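Local coordinates for protein peptidase S15/CocE/NonD (Thaumarchaeota archaeon SCGC AB-539-E09, PDB 4PF1) that probably acts as a serine aminopeptidase of the alpha/beta hydrolase fold, cleaving residues from the N-terminal end of peptides, at residues H133-V145 / Y165-L178. Sequence-based numbering, arbitrary orientation.
Sequences HSTDTYDTIDWLV and YTTLMCTINPHPAL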
loop_
_atom_site.group_PDB
_atom_site.type_symbol
_atom_site.label_atom_id
_atom_site.label_comp_id
_atom_site.label_asym_id
_atom_site.label_seq_id
_atom_site.Cartn_x
_atom_site.Cartn_y
_atom_site.Cartn_z
ATOM N N HIS A 133 -39.176 23.646 2.983
ATOM C CA HIS A 133 -37.885 23.963 2.363
ATOM C C HIS A 133 -38.013 25.018 1.258
ATOM O O HIS A 133 -37.105 25.828 1.111
ATOM C CB HIS A 133 -37.203 22.707 1.816
ATOM C CG HIS A 133 -36.550 21.871 2.871
ATOM N ND1 HIS A 133 -35.333 22.228 3.423
ATOM C CD2 HIS A 133 -36.959 20.708 3.429
ATOM C CE1 HIS A 133 -35.045 21.280 4.300
ATOM N NE2 HIS A 133 -35.992 20.343 4.336
ATOM N N SER A 134 -39.143 25.032 0.511
ATOM C CA SER A 134 -39.361 26.004 -0.567
ATOM C C SER A 134 -39.611 27.426 -0.028
ATOM O O SER A 134 -39.124 28.385 -0.627
ATOM C CB SER A 134 -40.506 25.569 -1.480
ATOM O OG SER A 134 -41.777 25.715 -0.873
ATOM N N THR A 135 -40.356 27.566 1.092
ATOM C CA THR A 135 -40.630 28.886 1.683
ATOM C C THR A 135 -39.369 29.418 2.349
ATOM O O THR A 135 -39.081 30.613 2.244
ATOM C CB THR A 135 -41.826 28.859 2.660
ATOM O OG1 THR A 135 -41.441 28.266 3.903
ATOM C CG2 THR A 135 -43.036 28.157 2.085
ATOM N N ASP A 136 -38.612 28.525 3.025
ATOM C CA ASP A 136 -37.343 28.869 3.666
ATOM C C ASP A 136 -36.315 29.300 2.609
ATOM O O ASP A 136 -35.598 30.281 2.823
ATOM C CB ASP A 136 -36.809 27.690 4.508
ATOM C CG ASP A 136 -37.479 27.518 5.871
ATOM O OD1 ASP A 136 -38.286 28.398 6.260
ATOM O OD2 ASP A 136 -37.172 26.523 6.561
ATOM N N THR A 137 -36.302 28.612 1.442
ATOM C CA THR A 137 -35.426 28.938 0.306
ATOM C C THR A 137 -35.768 30.324 -0.241
ATOM O O THR A 137 -34.854 31.113 -0.498
ATOM C CB THR A 137 -35.546 27.874 -0.793
ATOM O OG1 THR A 137 -35.099 26.624 -0.279
ATOM C CG2 THR A 137 -34.755 28.227 -2.042
ATOM N N TYR A 138 -37.085 30.615 -0.427
ATOM C CA TYR A 138 -37.552 31.913 -0.932
ATOM C C TYR A 138 -37.076 33.053 -0.021
ATOM O O TYR A 138 -36.603 34.074 -0.523
ATOM C CB TYR A 138 -39.096 31.942 -1.070
ATOM C CG TYR A 138 -39.621 33.231 -1.669
ATOM C CD1 TYR A 138 -39.848 34.353 -0.875
ATOM C CD2 TYR A 138 -39.876 33.336 -3.032
ATOM C CE1 TYR A 138 -40.288 35.554 -1.426
ATOM C CE2 TYR A 138 -40.333 34.529 -3.593
ATOM C CZ TYR A 138 -40.536 35.636 -2.786
ATOM O OH TYR A 138 -40.974 36.816 -3.333
ATOM N N ASP A 139 -37.214 32.878 1.313
ATOM C CA ASP A 139 -36.819 33.886 2.304
ATOM C C ASP A 139 -35.289 34.035 2.359
ATOM O O ASP A 139 -34.793 35.136 2.603
ATOM C CB ASP A 139 -37.389 33.539 3.691
ATOM C CG ASP A 139 -38.905 33.398 3.728
ATOM O OD1 ASP A 139 -39.581 33.974 2.844
ATOM O OD2 ASP A 139 -39.412 32.702 4.634
ATOM N N THR A 140 -34.551 32.936 2.090
ATOM C CA THR A 140 -33.084 32.926 2.053
ATOM C C THR A 140 -32.575 33.675 0.806
ATOM O O THR A 140 -31.712 34.544 0.939
ATOM C CB THR A 140 -32.550 31.477 2.115
ATOM O OG1 THR A 140 -32.902 30.911 3.376
ATOM C CG2 THR A 140 -31.034 31.395 1.921
ATOM N N ILE A 141 -33.114 33.345 -0.397
ATOM C CA ILE A 141 -32.699 33.975 -1.662
ATOM C C ILE A 141 -33.003 35.486 -1.630
ATOM O O ILE A 141 -32.165 36.282 -2.062
ATOM C CB ILE A 141 -33.330 33.277 -2.909
ATOM C CG1 ILE A 141 -32.824 31.818 -3.047
ATOM C CG2 ILE A 141 -33.043 34.073 -4.197
ATOM C CD1 ILE A 141 -33.545 30.967 -4.129
ATOM N N ASP A 142 -34.177 35.871 -1.086
ATOM C CA ASP A 142 -34.606 37.270 -0.973
ATOM C C ASP A 142 -33.635 38.084 -0.124
ATOM O O ASP A 142 -33.280 39.197 -0.509
ATOM C CB ASP A 142 -36.023 37.369 -0.399
ATOM C CG ASP A 142 -36.700 38.689 -0.713
ATOM O OD1 ASP A 142 -37.032 38.919 -1.902
ATOM O OD2 ASP A 142 -36.890 39.493 0.223
ATOM N N TRP A 143 -33.190 37.523 1.020
ATOM C CA TRP A 143 -32.219 38.183 1.892
ATOM C C TRP A 143 -30.856 38.302 1.195
ATOM O O TRP A 143 -30.239 39.362 1.252
ATOM C CB TRP A 143 -32.068 37.425 3.220
ATOM C CG TRP A 143 -31.270 38.173 4.252
ATOM C CD1 TRP A 143 -31.758 38.961 5.251
ATOM C CD2 TRP A 143 -29.838 38.223 4.364
ATOM N NE1 TRP A 143 -30.723 39.493 5.985
ATOM C CE2 TRP A 143 -29.532 39.066 5.454
ATOM C CE3 TRP A 143 -28.781 37.646 3.637
ATOM C CZ2 TRP A 143 -28.215 39.331 5.849
ATOM C CZ3 TRP A 143 -27.477 37.923 4.019
ATOM C CH2 TRP A 143 -27.203 38.758 5.108
ATOM N N LEU A 144 -30.382 37.205 0.566
ATOM C CA LEU A 144 -29.076 37.142 -0.100
ATOM C C LEU A 144 -28.916 38.207 -1.197
ATOM O O LEU A 144 -27.946 38.960 -1.156
ATOM C CB LEU A 144 -28.817 35.741 -0.687
ATOM C CG LEU A 144 -28.485 34.624 0.315
ATOM C CD1 LEU A 144 -28.604 33.259 -0.339
ATOM C CD2 LEU A 144 -27.096 34.806 0.920
ATOM N N VAL A 145 -29.869 38.288 -2.156
ATOM C CA VAL A 145 -29.796 39.247 -3.273
ATOM C C VAL A 145 -29.961 40.715 -2.798
ATOM O O VAL A 145 -29.510 41.628 -3.492
ATOM C CB VAL A 145 -30.780 38.915 -4.432
ATOM C CG1 VAL A 145 -30.432 37.582 -5.086
ATOM C CG2 VAL A 145 -32.241 38.940 -3.969
ATOM N N TYR A 165 -32.096 16.962 -2.738
ATOM C CA TYR A 165 -33.511 17.039 -2.361
ATOM C C TYR A 165 -33.880 18.499 -2.071
ATOM O O TYR A 165 -34.917 18.964 -2.537
ATOM C CB TYR A 165 -33.797 16.131 -1.138
ATOM C CG TYR A 165 -35.119 16.394 -0.446
ATOM C CD1 TYR A 165 -36.290 15.785 -0.884
ATOM C CD2 TYR A 165 -35.190 17.215 0.677
ATOM C CE1 TYR A 165 -37.508 16.017 -0.247
ATOM C CE2 TYR A 165 -36.408 17.469 1.311
ATOM C CZ TYR A 165 -37.562 16.856 0.853
ATOM O OH TYR A 165 -38.761 17.068 1.486
ATOM N N THR A 166 -33.012 19.228 -1.328
ATOM C CA THR A 166 -33.259 20.641 -1.006
ATOM C C THR A 166 -33.173 21.496 -2.274
ATOM O O THR A 166 -33.923 22.456 -2.395
ATOM C CB THR A 166 -32.322 21.154 0.094
ATOM O OG1 THR A 166 -30.972 21.063 -0.346
ATOM C CG2 THR A 166 -32.506 20.419 1.417
ATOM N N THR A 167 -32.295 21.107 -3.239
ATOM C CA THR A 167 -32.140 21.778 -4.540
ATOM C C THR A 167 -33.466 21.682 -5.327
ATOM O O THR A 167 -33.904 22.673 -5.916
ATOM C CB THR A 167 -30.947 21.162 -5.313
ATOM O OG1 THR A 167 -29.729 21.486 -4.641
ATOM C CG2 THR A 167 -30.870 21.629 -6.764
ATOM N N LEU A 168 -34.110 20.495 -5.310
ATOM C CA LEU A 168 -35.397 20.276 -5.976
ATOM C C LEU A 168 -36.498 21.133 -5.347
ATOM O O LEU A 168 -37.368 21.637 -6.061
ATOM C CB LEU A 168 -35.804 18.793 -5.919
ATOM C CG LEU A 168 -34.940 17.801 -6.696
ATOM C CD1 LEU A 168 -35.299 16.380 -6.320
ATOM C CD2 LEU A 168 -35.073 18.003 -8.208
ATOM N N MET A 169 -36.445 21.315 -4.009
ATOM C CA MET A 169 -37.431 22.111 -3.272
ATOM C C MET A 169 -37.323 23.616 -3.606
ATOM O O MET A 169 -38.292 24.346 -3.408
ATOM C CB MET A 169 -37.302 21.878 -1.761
ATOM C CG MET A 169 -37.884 20.544 -1.301
ATOM S SD MET A 169 -39.690 20.489 -1.438
ATOM C CE MET A 169 -40.006 18.907 -0.799
ATOM N N CYS A 170 -36.168 24.064 -4.163
ATOM C CA CYS A 170 -35.953 25.461 -4.583
ATOM C C CYS A 170 -36.840 25.807 -5.792
ATOM O O CYS A 170 -37.160 26.980 -6.001
ATOM C CB CYS A 170 -34.480 25.716 -4.900
ATOM S SG CYS A 170 -33.354 25.461 -3.502
ATOM N N THR A 171 -37.213 24.788 -6.592
ATOM C CA THR A 171 -37.990 24.942 -7.828
ATOM C C THR A 171 -39.514 25.041 -7.576
ATOM O O THR A 171 -40.259 25.314 -8.518
ATOM C CB THR A 171 -37.668 23.803 -8.817
ATOM O OG1 THR A 171 -38.265 22.586 -8.368
ATOM C CG2 THR A 171 -36.181 23.612 -9.029
ATOM N N ILE A 172 -39.971 24.815 -6.323
ATOM C CA ILE A 172 -41.394 24.938 -5.962
ATOM C C ILE A 172 -41.642 26.387 -5.540
ATOM O O ILE A 172 -40.971 26.869 -4.622
ATOM C CB ILE A 172 -41.809 23.914 -4.861
ATOM C CG1 ILE A 172 -41.497 22.447 -5.283
ATOM C CG2 ILE A 172 -43.283 24.095 -4.442
ATOM C CD1 ILE A 172 -42.162 21.947 -6.619
ATOM N N ASN A 173 -42.599 27.084 -6.226
ATOM C CA ASN A 173 -42.885 28.528 -6.044
ATOM C C ASN A 173 -41.531 29.278 -5.981
ATOM O O ASN A 173 -41.137 29.761 -4.912
ATOM C CB ASN A 173 -43.750 28.783 -4.796
ATOM C CG ASN A 173 -45.023 27.975 -4.753
ATOM O OD1 ASN A 173 -45.227 27.144 -3.861
ATOM N ND2 ASN A 173 -45.913 28.206 -5.713
ATOM N N PRO A 174 -40.725 29.217 -7.072
ATOM C CA PRO A 174 -39.354 29.736 -6.987
ATOM C C PRO A 174 -39.252 31.245 -6.909
ATOM O O PRO A 174 -40.078 31.963 -7.470
ATOM C CB PRO A 174 -38.696 29.210 -8.266
ATOM C CG PRO A 174 -39.805 29.041 -9.218
ATOM C CD PRO A 174 -40.988 28.615 -8.398
ATOM N N HIS A 175 -38.211 31.716 -6.214
ATOM C CA HIS A 175 -37.878 33.126 -6.125
ATOM C C HIS A 175 -37.429 33.586 -7.513
ATOM O O HIS A 175 -36.696 32.846 -8.177
ATOM C CB HIS A 175 -36.770 33.352 -5.076
ATOM C CG HIS A 175 -36.544 34.794 -4.742
ATOM N ND1 HIS A 175 -35.850 35.629 -5.595
ATOM C CD2 HIS A 175 -36.938 35.503 -3.662
ATOM C CE1 HIS A 175 -35.844 36.814 -5.012
ATOM N NE2 HIS A 175 -36.491 36.789 -3.848
ATOM N N PRO A 176 -37.874 34.780 -7.991
ATOM C CA PRO A 176 -37.487 35.226 -9.348
ATOM C C PRO A 176 -35.972 35.295 -9.596
ATOM O O PRO A 176 -35.554 35.254 -10.755
ATOM C CB PRO A 176 -38.122 36.619 -9.460
ATOM C CG PRO A 176 -38.459 37.016 -8.061
ATOM C CD PRO A 176 -38.780 35.751 -7.352
ATOM N N ALA A 177 -35.153 35.376 -8.521
ATOM C CA ALA A 177 -33.692 35.426 -8.637
ATOM C C ALA A 177 -33.076 34.037 -8.936
ATOM O O ALA A 177 -31.937 33.974 -9.398
ATOM C CB ALA A 177 -33.083 36.009 -7.375
ATOM N N LEU A 178 -33.823 32.929 -8.678
ATOM C CA LEU A 178 -33.340 31.574 -8.979
ATOM C C LEU A 178 -33.384 31.353 -10.499
ATOM O O LEU A 178 -34.467 31.379 -11.100
ATOM C CB LEU A 178 -34.143 30.494 -8.225
ATOM C CG LEU A 178 -33.647 29.047 -8.417
ATOM C CD1 LEU A 178 -32.403 28.769 -7.578
ATOM C CD2 LEU A 178 -34.734 28.054 -8.095
HETATM O O HOH W 1 -38.671 28.476 -3.229
HETATM O O HOH W 2 -43.789 27.334 -1.546
HETATM O O HOH W 3 -42.022 29.716 -2.018
HETATM O O HOH W 4 -34.601 24.090 -0.457
#
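His175 and Asp142 meet where a loop crosses helix 133-145, and their contact illustrates how a buried imidazole can pin a loop to a helix. His175 NE2 donates to Asp142 OD1 at 2.9 Å in a nearly straight bond (173°), using the anti lone pair of that oxygen, which lies in the ring plane. On the other side of the ring, ND1 accepts from the backbone N of Ala177, in its own loop, at 3.0 Å, so the two bonds together fix both the rotation of the ring and its tautomer. Ile141 CG2 sits over one face, 3.5 Å from His175 ND1, while Pro176 CD covers the opposite one. Tyr138, its CG swung opposite the backbone N (chi1 -176°), lays a ring face against His175 CD2, the two planes inclined at 48°. Beyond the imidazole, Ala177 CB touches both Ile141 CG2 (3.7 Å) and Val145 CG1 (3.8 Å).

At the other end of the contact, the edge of Tyr165 meets the face of His133 in an offset edge-to-face pair, and Thr166 CG2 makes an off-centre CH-pi contact with the same imidazole, whose ND1 is hydrogen-bonded to Arg66. Also near the helix start, a water joins Ser134 OG, itself hydrogen-bonded to Asp132 OD1, to Asn173 OD1. Between the two histidines, Thr137 CG2 packs 3.4 Å from Cys170 SG, and a water bridges Thr137 OG1 to Thr166 O.

In the second shell, Lys146 forms a salt bridge with Asp142 OD1, which probably steadies the carboxylate and favours its charged form. Helix 133-147 packs against helix 162-169 and the loop that follows it into strand 178-184, with Ile141 and Val145 resting on strand 154-160 of the central sheet and Met169 and Ile172 reaching helix 274-279.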